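PDB 3RBT: glutathione transferase o1 from Bombyx mori, which probably conjugates glutathione to electrophilic substrates and reduces dehydroascorbate with glutathione, as an Omega-class glutathione transferase. Local coordinates for residues E46-K51 with Y98-Y103. Sequence-based numbering, arbitrary orientation.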
loop_
_atom_site.group_PDB
_atom_site.type_symbol
_atom_site.label_atom_id
_atom_site.label_comp_id
_atom_site.label_asym_id
_atom_site.label_seq_id
_atom_site.Cartn_x
_atom_site.Cartn_y
_atom_site.Cartn_z
ATOM N N GLU A 46 -17.288 -11.059 -6.462
ATOM C CA GLU A 46 -18.532 -11.102 -7.219
ATOM C C GLU A 46 -18.290 -10.557 -8.634
ATOM O O GLU A 46 -18.666 -11.192 -9.617
ATOM C CB GLU A 46 -19.617 -10.308 -6.474
ATOM C CG GLU A 46 -21.057 -10.718 -6.786
ATOM C CD GLU A 46 -21.477 -12.030 -6.134
ATOM O OE1 GLU A 46 -21.396 -12.166 -4.897
ATOM O OE2 GLU A 46 -21.908 -12.930 -6.868
ATOM N N ALA A 47 -17.610 -9.412 -8.733
ATOM C CA ALA A 47 -17.256 -8.824 -10.035
ATOM C C ALA A 47 -16.477 -9.798 -10.917
ATOM O O ALA A 47 -16.694 -9.858 -12.125
ATOM C CB ALA A 47 -16.467 -7.539 -9.849
ATOM N N LYS A 48 -15.580 -10.565 -10.299
ATOM C CA LYS A 48 -14.757 -11.519 -11.044
ATOM C C LYS A 48 -15.430 -12.880 -11.174
ATOM O O LYS A 48 -14.901 -13.782 -11.823
ATOM C CB LYS A 48 -13.358 -11.621 -10.438
ATOM C CG LYS A 48 -12.626 -10.255 -10.397
ATOM C CD LYS A 48 -11.132 -10.409 -10.309
ATOM C CE LYS A 48 -10.583 -11.260 -11.466
ATOM N NZ LYS A 48 -10.239 -10.453 -12.667
ATOM N N ARG A 49 -16.610 -13.010 -10.570
ATOM C CA ARG A 49 -17.425 -14.219 -10.681
ATOM C C ARG A 49 -16.633 -15.453 -10.237
ATOM O O ARG A 49 -16.560 -16.465 -10.936
ATOM C CB ARG A 49 -17.989 -14.344 -12.103
ATOM C CG ARG A 49 -18.858 -13.137 -12.479
ATOM C CD ARG A 49 -19.474 -13.274 -13.842
ATOM N NE ARG A 49 -20.701 -12.486 -13.950
ATOM C CZ ARG A 49 -21.648 -12.697 -14.859
ATOM N NH1 ARG A 49 -21.517 -13.676 -15.749
ATOM N NH2 ARG A 49 -22.733 -11.930 -14.876
ATOM N N ILE A 50 -16.020 -15.327 -9.063
ATOM C CA ILE A 50 -15.265 -16.407 -8.428
ATOM C C ILE A 50 -16.138 -16.995 -7.327
ATOM O O ILE A 50 -16.777 -16.269 -6.559
ATOM C CB ILE A 50 -13.934 -15.881 -7.822
ATOM C CG1 ILE A 50 -13.094 -15.157 -8.887
ATOM C CG2 ILE A 50 -13.137 -17.021 -7.174
ATOM C CD1 ILE A 50 -12.052 -14.192 -8.291
ATOM N N LYS A 51 -16.190 -18.312 -7.271
ATOM C CA LYS A 51 -17.003 -18.994 -6.273
ATOM C C LYS A 51 -16.325 -18.866 -4.927
ATOM O O LYS A 51 -15.106 -19.011 -4.824
ATOM C CB LYS A 51 -17.161 -20.465 -6.637
ATOM C CG LYS A 51 -17.941 -20.707 -7.918
ATOM C CD LYS A 51 -17.946 -22.191 -8.263
ATOM C CE LYS A 51 -16.581 -22.624 -8.769
ATOM N NZ LYS A 51 -16.564 -24.079 -9.036
ATOM N N TYR A 98 -4.467 -9.610 -5.822
ATOM C CA TYR A 98 -4.217 -11.036 -6.042
ATOM C C TYR A 98 -5.308 -11.619 -6.945
ATOM O O TYR A 98 -5.012 -12.260 -7.940
ATOM C CB TYR A 98 -4.157 -11.819 -4.716
ATOM C CG TYR A 98 -4.254 -13.302 -4.956
ATOM C CD1 TYR A 98 -3.147 -14.021 -5.404
ATOM C CD2 TYR A 98 -5.466 -13.977 -4.805
ATOM C CE1 TYR A 98 -3.237 -15.382 -5.660
ATOM C CE2 TYR A 98 -5.560 -15.340 -5.064
ATOM C CZ TYR A 98 -4.448 -16.033 -5.494
ATOM O OH TYR A 98 -4.531 -17.388 -5.758
ATOM N N LEU A 99 -6.566 -11.377 -6.583
ATOM C CA LEU A 99 -7.715 -11.880 -7.335
ATOM C C LEU A 99 -7.733 -11.371 -8.768
ATOM O O LEU A 99 -8.045 -12.128 -9.684
ATOM C CB LEU A 99 -9.029 -11.517 -6.635
ATOM C CG LEU A 99 -9.219 -12.147 -5.242
ATOM C CD1 LEU A 99 -10.456 -11.576 -4.560
ATOM C CD2 LEU A 99 -9.303 -13.679 -5.358
ATOM N N ASP A 100 -7.385 -10.099 -8.964
ATOM C CA ASP A 100 -7.394 -9.523 -10.309
ATOM C C ASP A 100 -6.291 -10.065 -11.223
ATOM O O ASP A 100 -6.476 -10.127 -12.449
ATOM C CB ASP A 100 -7.362 -7.992 -10.287
ATOM C CG ASP A 100 -7.971 -7.390 -11.538
ATOM O OD1 ASP A 100 -8.997 -7.910 -12.005
ATOM O OD2 ASP A 100 -7.445 -6.393 -12.051
ATOM N N GLU A 101 -5.168 -10.451 -10.626
ATOM C CA GLU A 101 -4.037 -11.089 -11.325
ATOM C C GLU A 101 -4.235 -12.592 -11.547
ATOM O O GLU A 101 -3.955 -13.114 -12.622
ATOM C CB GLU A 101 -2.753 -10.902 -10.508
ATOM C CG GLU A 101 -2.195 -9.508 -10.498
ATOM C CD GLU A 101 -0.985 -9.338 -9.592
ATOM O OE1 GLU A 101 -0.530 -8.191 -9.452
ATOM O OE2 GLU A 101 -0.483 -10.319 -9.005
ATOM N N LYS A 102 -4.684 -13.293 -10.512
ATOM C CA LYS A 102 -4.845 -14.752 -10.571
ATOM C C LYS A 102 -5.898 -15.166 -11.607
ATOM O O LYS A 102 -5.699 -16.110 -12.381
ATOM C CB LYS A 102 -5.221 -15.299 -9.189
ATOM C CG LYS A 102 -5.354 -16.833 -9.098
ATOM C CD LYS A 102 -4.039 -17.557 -9.371
ATOM C CE LYS A 102 -4.205 -19.059 -9.165
ATOM N NZ LYS A 102 -2.942 -19.803 -9.404
ATOM N N TYR A 103 -7.011 -14.442 -11.608
ATOM C CA TYR A 103 -8.144 -14.752 -12.470
ATOM C C TYR A 103 -8.204 -13.709 -13.584
ATOM O O TYR A 103 -8.490 -12.542 -13.341
ATOM C CB TYR A 103 -9.433 -14.797 -11.641
ATOM C CG TYR A 103 -9.351 -15.766 -10.472
ATOM C CD1 TYR A 103 -8.974 -15.326 -9.202
ATOM C CD2 TYR A 103 -9.625 -17.131 -10.647
ATOM C CE1 TYR A 103 -8.886 -16.215 -8.130
ATOM C CE2 TYR A 103 -9.537 -18.030 -9.582
ATOM C CZ TYR A 103 -9.169 -17.560 -8.326
ATOM O OH TYR A 103 -9.081 -18.428 -7.270
#
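Lys48 reaches across to Asp100 and Tyr103 with a side chain that illustrates how one amine can tie together the ends of two neighbouring helices. From CB, which points toward the 98-103 segment, CG leaves anti to the carbonyl carbon of Lys48. Lys48 CD then passes 3.6 Å from Leu99 O, and after a bend at chi3 the next methylene, Lys48 CE, lies against the same backbone oxygen, 3.2 Å from Leu99 O, while also packing on CB of Tyr103. A further bend at chi4 (89°) delivers NZ to two acceptors. Lys48 NZ donates to Tyr103 O at 2.8 Å, with a C=O...donor angle of 154°. Lys48 NZ also forms a salt bridge with Asp100 OD1 at 2.9 Å, meeting the anti side of the carboxylate somewhat out of its plane. Arg105 O takes a third bond from the amine, and backbone N-H groups of Leu108 and His109 hold the two oxygens of Asp100.

Helices 36-47 and 92-102 both belong to the thioredoxin-like N-terminal domain of the glutathione transferase fold, and here their C-terminal ends meet. The first closes in a Schellman motif at Arg49, whose positive phi turns the chain toward strand 52-56. An alanine at Lys48 would probably leave the Asp100 carboxylate without its cationic mate and the carbonyl of Tyr103 without this donor.

Beyond that turn, Ile50 lies across one face of the Tyr103 ring in a CH-pi contact, Ile50 CG1 standing 4.2 Å from the ring centroid and 13° off its normal. Ile50 CD1 comes to 3.4 Å from Tyr103 CD1 and also touches Leu99 CD2; the opposite ring face carries CG of Lys102. Leu27, on strand 27-31, packs against Ile50, Leu99 and Tyr103 alike.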